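Local coordinates for LPXTG-motif cell wall anchor domain protein (Mobiluncus mulieris, PDB 5U5O) that probably mediates bacterial adhesion as part of a giant cell-surface protein, of which this piece is two Ig-like domains carrying intramolecular covalent cross-links, at residues A[196-201]-A[217-222]; A[253-258]-A[265-270]; A[27-32]-A[48-53]; A[7-12]-A[120-125]. All coordinates share one frame; numbering follows the deposited sequence. Where two conformers were deposited one is given.

Overall arrangement
Contacts 3 and 4 lie in the T-Q ester bond domain, contacts 1 and 2 in the DUF5979 domain, and the long, interrupted strand 150-178 runs from one domain into the other. Along the chain, contact 3 is nested in the loop closed by contact 4; contacts 1 and 2 follow in series. Contacts 3 and 4 have centres about 5 Å apart and share both sheets: strands 26-36 and 4-10 are neighbours in one, 43-52 and 118-127 in the other. Contacts 1 and 2, centres about 13 Å apart, meet where Ile222 packs on Ile269. Between the pairs, centres lie 35 to 40 Å apart, so each domain has its own core.

Contact 1 of 4, residues A[196-201]-A[217-222]; sequences FTVKCV and KTVEGI
A half-cystine sulfur lies against an isoleucine that follows a kink in its strand. Cys200, joined to Cys228 in a disulfide, brings SG to 3.7 Å from CD1 of Ile222. The same sulfur, SG of Cys200, has CG1 of Ile222 at 4.0 Å and CG2 of Ile222 at 4.1 Å, so it rests on the flank of the branched side chain and not on the terminal CD1 alone. Cys200 was modelled in two conformers, and these distances belong to one of them. CD1 of Ile222 is anti to CA about the CB-CG1 bond (chi2 174°), and CG1 and CD1 both lie along the sulfur. The kink is a G1 beta bulge: Gly221, with positive phi, and Ile222 both face a single residue of strand 150-178. Through this contact two sheets of an Ig-like domain meet face to face, strand 193-200 from the five-stranded antiparallel sheet and strand 216-223 from the mixed one. No hydrogen bond joins the two segments, and the CA atoms of Val198 and Val219 stay 8.1 Å apart. These two valines slide past each other in opposite directions, and CG1 of Val198 touches CG2 of Val219 at 4.0 Å. The touching branches differ: in Val198 it is the methyl anti to the backbone N (chi1 172°), in Val219 the one anti to the carbonyl carbon. Phe209 of strand 205-212 also packs on Val198, and Cys200 also touches Asp226 of strand 226-232.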
# COMPACT_ATOMS: atom_id res chain seq x y z
N PHE A 196 -22.07 6.96 -19.56
CA PHE A 196 -21.62 7.29 -18.24
C PHE A 196 -20.12 7.58 -18.23
O PHE A 196 -19.35 7.04 -19.03
CB PHE A 196 -21.87 6.15 -17.26
CG PHE A 196 -23.32 6.01 -16.91
CD1 PHE A 196 -23.86 6.72 -15.85
CD2 PHE A 196 -24.14 5.18 -17.65
CE1 PHE A 196 -25.21 6.59 -15.52
CE2 PHE A 196 -25.49 5.06 -17.34
CZ PHE A 196 -26.01 5.76 -16.26
N THR A 197 -19.74 8.43 -17.29
CA THR A 197 -18.35 8.68 -16.95
C THR A 197 -18.18 8.53 -15.46
O THR A 197 -18.92 9.15 -14.68
CB THR A 197 -17.92 10.09 -17.39
OG1 THR A 197 -18.23 10.24 -18.78
CG2 THR A 197 -16.45 10.32 -17.19
N VAL A 198 -17.30 7.63 -15.04
CA VAL A 198 -17.03 7.37 -13.63
C VAL A 198 -15.61 7.88 -13.36
O VAL A 198 -14.63 7.53 -14.11
CB VAL A 198 -17.12 5.88 -13.33
CG1 VAL A 198 -16.64 5.55 -11.92
CG2 VAL A 198 -18.56 5.42 -13.52
N LYS A 199 -15.43 8.70 -12.35
CA LYS A 199 -14.13 9.27 -12.02
C LYS A 199 -13.87 9.02 -10.56
O LYS A 199 -14.77 9.17 -9.72
CB LYS A 199 -14.16 10.76 -12.25
CG LYS A 199 -14.40 11.15 -13.69
CD LYS A 199 -14.31 12.66 -13.85
CE LYS A 199 -14.45 13.07 -15.30
NZ LYS A 199 -14.39 14.54 -15.50
N CYS A 200 -12.63 8.64 -10.23
CA CYS A 200 -12.27 8.43 -8.85
C CYS A 200 -11.09 9.33 -8.56
O CYS A 200 -10.05 9.28 -9.26
CB CYS A 200 -11.95 7.00 -8.60
SG CYS A 200 -13.29 5.80 -8.97
N VAL A 201 -11.23 10.19 -7.56
CA VAL A 201 -10.29 11.32 -7.41
C VAL A 201 -8.90 10.87 -6.96
O VAL A 201 -7.91 11.24 -7.60
CB VAL A 201 -10.85 12.49 -6.55
CG1 VAL A 201 -10.99 12.12 -5.09
CG2 VAL A 201 -9.97 13.73 -6.69
N LYS A 217 -21.44 -2.38 -15.37
CA LYS A 217 -20.01 -2.17 -15.58
C LYS A 217 -19.41 -2.04 -14.20
O LYS A 217 -19.96 -1.34 -13.35
CB LYS A 217 -19.81 -0.87 -16.37
CG LYS A 217 -18.42 -0.27 -16.35
CD LYS A 217 -17.60 -0.89 -17.42
CE LYS A 217 -16.20 -0.33 -17.39
NZ LYS A 217 -15.31 -1.23 -18.15
N THR A 218 -18.26 -2.67 -13.99
CA THR A 218 -17.52 -2.51 -12.75
C THR A 218 -16.16 -1.84 -13.00
O THR A 218 -15.40 -2.24 -13.90
CB THR A 218 -17.31 -3.87 -12.06
OG1 THR A 218 -18.60 -4.45 -11.80
CG2 THR A 218 -16.62 -3.71 -10.74
N VAL A 219 -15.87 -0.82 -12.21
CA VAL A 219 -14.55 -0.21 -12.11
C VAL A 219 -13.85 -0.82 -10.90
O VAL A 219 -14.33 -0.70 -9.76
CB VAL A 219 -14.65 1.32 -11.97
CG1 VAL A 219 -13.28 1.95 -11.75
CG2 VAL A 219 -15.34 1.93 -13.18
N GLU A 220 -12.73 -1.48 -11.17
CA GLU A 220 -11.95 -2.17 -10.14
C GLU A 220 -10.79 -1.31 -9.64
O GLU A 220 -10.48 -0.26 -10.23
CB GLU A 220 -11.36 -3.46 -10.71
CG GLU A 220 -12.36 -4.43 -11.34
CD GLU A 220 -13.10 -5.30 -10.34
OE1 GLU A 220 -12.82 -5.21 -9.12
OE2 GLU A 220 -13.97 -6.09 -10.77
N GLY A 221 -10.14 -1.76 -8.57
CA GLY A 221 -8.88 -1.13 -8.15
C GLY A 221 -9.00 0.29 -7.61
O GLY A 221 -8.11 1.13 -7.81
N ILE A 222 -10.10 0.55 -6.92
CA ILE A 222 -10.35 1.87 -6.36
C ILE A 222 -9.74 1.92 -4.95
O ILE A 222 -10.11 1.09 -4.11
CB ILE A 222 -11.85 2.22 -6.33
CG1 ILE A 222 -12.42 2.13 -7.76
CG2 ILE A 222 -12.02 3.61 -5.77
CD1 ILE A 222 -13.93 2.30 -7.84

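Contact 2 of 4, residues A[253-258]-A[265-270]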
# COMPACT_ATOMS: atom_id res chain seq x y z
N ASN A 253 -26.47 -2.38 0.41
CA ASN A 253 -25.65 -2.52 1.62
C ASN A 253 -25.59 -1.23 2.47
O ASN A 253 -24.65 -1.03 3.23
CB ASN A 253 -24.24 -3.07 1.30
CG ASN A 253 -24.28 -4.53 0.89
OD1 ASN A 253 -25.13 -5.29 1.34
ND2 ASN A 253 -23.35 -4.93 0.04
N GLY A 254 -26.60 -0.37 2.31
CA GLY A 254 -26.70 0.85 3.11
C GLY A 254 -25.76 1.98 2.74
O GLY A 254 -25.60 2.93 3.48
N VAL A 255 -25.10 1.87 1.58
CA VAL A 255 -24.17 2.90 1.14
C VAL A 255 -24.96 4.11 0.66
O VAL A 255 -25.86 3.97 -0.16
CB VAL A 255 -23.26 2.37 0.01
CG1 VAL A 255 -22.40 3.49 -0.58
CG2 VAL A 255 -22.39 1.23 0.54
N THR A 256 -24.63 5.30 1.17
CA THR A 256 -25.30 6.52 0.71
C THR A 256 -24.74 6.95 -0.63
O THR A 256 -23.53 6.82 -0.93
CB THR A 256 -25.15 7.71 1.69
OG1 THR A 256 -23.76 8.05 1.82
CG2 THR A 256 -25.74 7.41 3.07
N VAL A 257 -25.62 7.48 -1.46
CA VAL A 257 -25.24 8.08 -2.75
C VAL A 257 -25.88 9.45 -2.78
O VAL A 257 -27.08 9.57 -2.56
CB VAL A 257 -25.74 7.26 -3.93
CG1 VAL A 257 -25.30 7.87 -5.26
CG2 VAL A 257 -25.25 5.83 -3.81
N ASP A 258 -25.07 10.47 -3.03
CA ASP A 258 -25.55 11.83 -3.09
C ASP A 258 -25.67 12.27 -4.51
O ASP A 258 -24.81 11.99 -5.31
CB ASP A 258 -24.62 12.78 -2.33
CG ASP A 258 -25.29 14.11 -2.02
OD1 ASP A 258 -26.45 14.10 -1.57
OD2 ASP A 258 -24.68 15.16 -2.21
N ALA A 265 -23.88 11.75 -9.50
CA ALA A 265 -23.84 11.14 -8.18
C ALA A 265 -22.43 11.19 -7.64
O ALA A 265 -21.45 11.24 -8.41
CB ALA A 265 -24.30 9.70 -8.24
N VAL A 266 -22.32 11.16 -6.33
CA VAL A 266 -21.06 11.04 -5.61
C VAL A 266 -21.21 9.90 -4.61
O VAL A 266 -22.22 9.85 -3.88
CB VAL A 266 -20.68 12.33 -4.88
CG1 VAL A 266 -19.31 12.20 -4.22
CG2 VAL A 266 -20.69 13.52 -5.83
N VAL A 267 -20.23 9.01 -4.54
CA VAL A 267 -20.27 7.89 -3.61
C VAL A 267 -18.85 7.64 -3.09
O VAL A 267 -17.87 7.86 -3.82
CB VAL A 267 -20.89 6.65 -4.30
CG1 VAL A 267 -20.05 6.16 -5.47
CG2 VAL A 267 -21.18 5.54 -3.32
N LYS A 268 -18.73 7.22 -1.84
CA LYS A 268 -17.45 6.87 -1.23
C LYS A 268 -17.26 5.38 -1.42
O LYS A 268 -18.23 4.59 -1.27
CB LYS A 268 -17.46 7.18 0.26
CG LYS A 268 -17.68 8.64 0.63
CD LYS A 268 -16.54 9.56 0.22
CE LYS A 268 -15.21 9.24 0.89
NZ LYS A 268 -15.26 9.23 2.39
N ILE A 269 -16.01 5.01 -1.74
CA ILE A 269 -15.67 3.63 -1.94
C ILE A 269 -14.74 3.21 -0.80
O ILE A 269 -13.52 3.43 -0.87
CB ILE A 269 -14.96 3.45 -3.32
CG1 ILE A 269 -15.77 4.08 -4.46
CG2 ILE A 269 -14.69 1.97 -3.60
CD1 ILE A 269 -17.15 3.50 -4.69
N GLY A 270 -15.32 2.65 0.25
CA GLY A 270 -14.57 2.22 1.44
C GLY A 270 -14.27 3.37 2.37
O GLY A 270 -14.67 4.51 2.12
O HOH W 1 -20.96 7.21 -0.02
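The flat groups here are peptide planes, and those of Asp258 and Val266 meet through two hydrogen bonds. Val266 O takes the N-H of Asp258, N to O 3.0 Å, and Asp258 O takes the N-H of Val266, N to O 2.8 Å, each donor lying in the plane of the carbonyl it meets. The first bond is the straighter, at 169° against 153°. Together they make one antiparallel hydrogen-bonded pair, and CA of Ala265 adds a CH contact to Asp258 O. One face of this junction carries the side chains of Asp258 and Val266; OD2 of Asp258 is hydrogen-bonded to NE2 of Gln260. Val257 packs against Ala265 and Val267. CG1 of Val257 rests 3.6 Å from CB of Ala265, while its other methyl, CG2, approaches CG2 of Val267. Further along, Val255 crosses Val267 at about a right angle, with CG1 of Val255 3.6 Å from CG2 of Val267. CG2 of Val267 also lies 3.6 Å from Thr256 O. Here the backbones have parted, and a water spans the gap by donating to Thr256 O and accepting from Lys268 N. Val282 and Val284 of strand 281-291, with Phe249 of strand 244-251, continue the apolar side. The chain entering the outermost strand 258-261 is therefore held to strand 264-269 by direct bonds at Asp258 and through water at Thr256, while Val255 and Val257 add apolar packing.

Contact 3 of 4, residues A[27-32]-A[48-53]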
# COMPACT_ATOMS: atom_id res chain seq x y z
N PHE A 27 2.84 -2.77 12.66
CA PHE A 27 3.42 -3.94 12.03
C PHE A 27 4.85 -4.09 12.49
O PHE A 27 5.53 -3.10 12.73
CB PHE A 27 3.42 -3.78 10.52
CG PHE A 27 2.04 -3.77 9.94
CD1 PHE A 27 1.40 -4.96 9.61
CD2 PHE A 27 1.39 -2.58 9.74
CE1 PHE A 27 0.13 -4.96 9.09
CE2 PHE A 27 0.11 -2.56 9.22
CZ PHE A 27 -0.52 -3.76 8.89
N THR A 28 5.27 -5.33 12.63
CA THR A 28 6.61 -5.63 13.08
C THR A 28 7.39 -6.23 11.93
O THR A 28 7.03 -7.29 11.40
CB THR A 28 6.63 -6.60 14.26
OG1 THR A 28 5.97 -5.99 15.37
CG2 THR A 28 8.07 -6.94 14.66
N ILE A 29 8.45 -5.52 11.53
CA ILE A 29 9.42 -6.02 10.56
C ILE A 29 10.47 -6.82 11.35
O ILE A 29 11.13 -6.27 12.25
CB ILE A 29 10.02 -4.87 9.74
CG1 ILE A 29 9.03 -4.30 8.72
CG2 ILE A 29 11.24 -5.36 8.95
CD1 ILE A 29 7.78 -3.64 9.29
N LYS A 30 10.56 -8.12 11.08
CA LYS A 30 11.67 -8.94 11.55
C LYS A 30 12.90 -8.64 10.69
O LYS A 30 12.91 -8.88 9.48
CB LYS A 30 11.33 -10.41 11.46
CG LYS A 30 12.36 -11.31 12.12
CD LYS A 30 12.07 -12.74 11.75
CE LYS A 30 12.95 -13.71 12.50
NZ LYS A 30 12.50 -15.11 12.28
N ASP A 31 13.93 -8.13 11.35
CA ASP A 31 15.20 -7.77 10.71
C ASP A 31 16.22 -8.83 11.11
O ASP A 31 16.75 -8.80 12.21
CB ASP A 31 15.55 -6.39 11.20
CG ASP A 31 16.94 -5.92 10.79
OD1 ASP A 31 17.62 -6.53 9.89
OD2 ASP A 31 17.28 -4.87 11.37
N THR A 32 16.35 -9.84 10.25
CA THR A 32 17.31 -10.92 10.49
C THR A 32 18.69 -10.42 10.04
O THR A 32 18.88 -10.12 8.87
CB THR A 32 16.92 -12.21 9.78
OG1 THR A 32 15.65 -12.63 10.27
CG2 THR A 32 17.89 -13.33 10.04
N GLY A 48 19.52 -1.02 13.45
CA GLY A 48 18.68 -1.08 12.28
C GLY A 48 17.71 0.09 12.24
O GLY A 48 17.27 0.59 13.29
N GLN A 49 17.35 0.50 11.03
CA GLN A 49 16.32 1.52 10.79
C GLN A 49 15.46 1.10 9.63
O GLN A 49 15.94 0.52 8.66
CB GLN A 49 16.91 2.90 10.50
CG GLN A 49 17.96 3.37 11.48
CD GLN A 49 19.34 2.80 11.20
OE1 GLN A 49 19.76 2.68 10.03
NE2 GLN A 49 20.06 2.45 12.25
N LEU A 50 14.18 1.45 9.73
CA LEU A 50 13.20 1.23 8.68
C LEU A 50 12.84 2.55 8.03
O LEU A 50 12.50 3.52 8.72
CB LEU A 50 11.93 0.61 9.29
CG LEU A 50 10.88 0.18 8.28
CD1 LEU A 50 11.33 -1.00 7.44
CD2 LEU A 50 9.60 -0.17 9.04
N TYR A 51 12.88 2.58 6.69
CA TYR A 51 12.56 3.78 5.92
C TYR A 51 11.61 3.46 4.78
O TYR A 51 11.63 2.35 4.25
CB TYR A 51 13.83 4.31 5.25
CG TYR A 51 14.90 4.82 6.16
CD1 TYR A 51 14.83 6.10 6.70
CD2 TYR A 51 16.05 4.05 6.42
CE1 TYR A 51 15.84 6.60 7.50
CE2 TYR A 51 17.06 4.54 7.23
CZ TYR A 51 16.95 5.81 7.77
OH TYR A 51 17.91 6.34 8.58
N GLU A 52 10.81 4.44 4.39
CA GLU A 52 10.20 4.42 3.06
C GLU A 52 11.34 4.66 2.05
O GLU A 52 12.24 5.49 2.29
CB GLU A 52 9.05 5.44 2.96
CG GLU A 52 8.32 5.43 1.62
CD GLU A 52 9.01 6.24 0.54
OE1 GLU A 52 9.55 7.32 0.85
OE2 GLU A 52 9.04 5.78 -0.62
N GLN A 53 11.31 3.92 0.94
CA GLN A 53 12.45 3.81 0.03
C GLN A 53 12.93 5.14 -0.55
O GLN A 53 14.14 5.37 -0.63
CB GLN A 53 12.15 2.83 -1.10
CG GLN A 53 13.34 2.53 -2.00
CD GLN A 53 12.97 1.68 -3.19
OE1 GLN A 53 11.93 1.89 -3.82
NE2 GLN A 53 13.83 0.72 -3.53
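Ile29 reaches across from strand 26-36 to Leu50 of strand 43-52. At its CB the side chain branches: CG2 leaves anti to the backbone N, and the other branch makes the contact with Leu50. CG1 of Ile29, anti to the carbonyl carbon (chi1 -73°), passes 4.2 Å from CD2 of Leu50. The terminal CD1 of Ile29 then comes to 3.9 Å from the same CD2 of Leu50. The two side chains cross at about a right angle, and a single leucine branch thus receives both the shaft and the end of the isoleucine. Ala9, Val11 and Val103 also touch Ile29, in the hydrophobic core between the two sheets of an Ig-like domain. No hydrogen bond crosses between the segments, which belong to opposite sheets; the CA of Ile29 and the CA of Leu50 remain 8.4 Å apart. Two residues along, apolar packing gives way to polar. Asp31 carries its carboxylate anti to its own backbone N (chi1 172°), and OD2 of Asp31 lies 4.1 Å from CA of Gly48. With no side chain at Gly48, the carboxylate faces bare main chain. OD2 of Asp31 also lies 2.7 Å from OE1 of Glu124, a close approach of two acidic groups, and OD1 of Asp31 packs on the CG2 methyl of Thr7. Thr7 is covalently linked to Gln160. An apolar layer at Ile29 and Leu50 therefore borders a buried pair of carboxylates beside the ester cross-link.

Contact 4 of 4, residues A[7-12]-A[120-125]; sequences TYATVD and LVVYEQ
Strand 7-10 and strand 120-125 face each other across an Ig-like sandwich, their axes 8.0 Å apart at closest and running at 145°, roughly antiparallel. They belong to opposite sheets and share no hydrogen bond; the CA atoms of Ala9 and Val122 are 7.0 Å apart. Thr7, Ala9, Val122 and Glu124 point inward and are all buried. Ala9 offers only its CB, which meets CG2 of Val122 at 3.9 Å. Gln160 of strand 150-178 packs on both of these residues, and its CD is covalently bound to OG1 of Thr7: the intramolecular ester that names the T-Q domain. It ties the first strand of the domain to its last. Thr7 holds OG1 between its backbone N and carbonyl carbon (chi1 57°), which turns the CG2 methyl to the glutamate. CG2 of Thr7 sits 3.5 Å from CB of Glu124, and the two side chains cross obliquely. Glu124 bends at chi2 (80°), curling its carboxylate round the methyl, and OE1 of Glu124 ends 3.8 Å from CG2 of Thr7. Ser159 flanks the link, its OG hydrogen-bonded to Thr7 O, while the ester oxygen, OG1 of Thr7, lies 4.4 Å from CG1 of Val122.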
# COMPACT_ATOMS: atom_id res chain seq x y z
N THR A 7 21.29 -8.15 5.90
CA THR A 7 20.00 -8.31 6.56
C THR A 7 19.03 -8.97 5.61
O THR A 7 19.12 -8.86 4.39
CB THR A 7 19.44 -6.95 6.98
OG1 THR A 7 19.34 -6.10 5.83
CG2 THR A 7 20.22 -6.28 8.08
N TYR A 8 18.03 -9.63 6.22
CA TYR A 8 16.87 -10.14 5.48
C TYR A 8 15.63 -9.71 6.26
O TYR A 8 15.50 -10.02 7.44
CB TYR A 8 16.94 -11.65 5.37
CG TYR A 8 15.75 -12.27 4.67
CD1 TYR A 8 15.49 -12.00 3.33
CD2 TYR A 8 14.88 -13.14 5.34
CE1 TYR A 8 14.41 -12.56 2.66
CE2 TYR A 8 13.80 -13.73 4.67
CZ TYR A 8 13.57 -13.43 3.34
OH TYR A 8 12.50 -13.99 2.67
N ALA A 9 14.79 -8.94 5.60
CA ALA A 9 13.59 -8.38 6.24
C ALA A 9 12.33 -9.15 5.89
O ALA A 9 12.11 -9.46 4.72
CB ALA A 9 13.43 -6.94 5.82
N THR A 10 11.50 -9.45 6.89
CA THR A 10 10.21 -10.09 6.67
C THR A 10 9.17 -9.48 7.59
O THR A 10 9.51 -8.83 8.58
CB THR A 10 10.27 -11.61 6.94
OG1 THR A 10 10.79 -11.84 8.25
CG2 THR A 10 11.14 -12.31 5.94
N VAL A 11 7.91 -9.67 7.23
CA VAL A 11 6.77 -9.38 8.12
C VAL A 11 5.91 -10.63 8.10
O VAL A 11 5.42 -11.02 7.04
CB VAL A 11 5.95 -8.14 7.67
CG1 VAL A 11 4.67 -8.02 8.49
CG2 VAL A 11 6.75 -6.87 7.81
N ASP A 12 5.75 -11.28 9.25
CA ASP A 12 4.99 -12.54 9.37
C ASP A 12 5.46 -13.56 8.34
O ASP A 12 4.65 -14.18 7.66
CB ASP A 12 3.47 -12.30 9.27
CG ASP A 12 2.93 -11.51 10.42
OD1 ASP A 12 3.55 -11.44 11.51
OD2 ASP A 12 1.84 -10.96 10.25
N LEU A 120 9.26 -0.14 1.42
CA LEU A 120 10.10 0.05 2.61
C LEU A 120 11.44 -0.67 2.50
O LEU A 120 11.55 -1.67 1.79
CB LEU A 120 9.37 -0.49 3.85
CG LEU A 120 7.94 0.02 4.06
CD1 LEU A 120 7.32 -0.61 5.29
CD2 LEU A 120 7.90 1.53 4.20
N VAL A 121 12.40 -0.22 3.28
CA VAL A 121 13.71 -0.86 3.29
C VAL A 121 14.36 -0.70 4.66
O VAL A 121 14.24 0.35 5.29
CB VAL A 121 14.59 -0.34 2.12
CG1 VAL A 121 14.89 1.15 2.30
CG2 VAL A 121 15.87 -1.17 1.96
N VAL A 122 15.08 -1.74 5.07
CA VAL A 122 15.84 -1.78 6.32
C VAL A 122 17.32 -1.46 6.01
O VAL A 122 17.89 -1.97 5.03
CB VAL A 122 15.78 -3.18 6.93
CG1 VAL A 122 16.74 -3.33 8.10
CG2 VAL A 122 14.36 -3.45 7.37
N TYR A 123 17.89 -0.56 6.80
CA TYR A 123 19.33 -0.23 6.81
C TYR A 123 19.89 -0.81 8.11
O TYR A 123 19.18 -0.90 9.12
CB TYR A 123 19.47 1.28 6.81
CG TYR A 123 19.41 1.94 5.43
CD1 TYR A 123 18.76 1.35 4.34
CD2 TYR A 123 20.05 3.17 5.23
CE1 TYR A 123 18.74 1.97 3.09
CE2 TYR A 123 20.02 3.80 3.99
CZ TYR A 123 19.37 3.19 2.93
OH TYR A 123 19.36 3.83 1.71
N GLU A 124 21.17 -1.20 8.08
CA GLU A 124 21.82 -1.80 9.26
C GLU A 124 23.26 -1.33 9.36
O GLU A 124 23.94 -1.12 8.32
CB GLU A 124 21.82 -3.33 9.18
CG GLU A 124 22.10 -4.04 10.50
CD GLU A 124 20.86 -4.11 11.40
OE1 GLU A 124 19.73 -3.86 10.92
OE2 GLU A 124 21.05 -4.38 12.60
N GLN A 125 23.73 -1.13 10.58
CA GLN A 125 25.15 -0.84 10.81
C GLN A 125 25.70 -1.74 11.89
O GLN A 125 24.98 -2.13 12.85
CB GLN A 125 25.38 0.63 11.17
CG GLN A 125 24.75 1.63 10.20
CD GLN A 125 23.25 1.83 10.48
OE1 GLN A 125 22.85 1.97 11.62
NE2 GLN A 125 22.43 1.82 9.42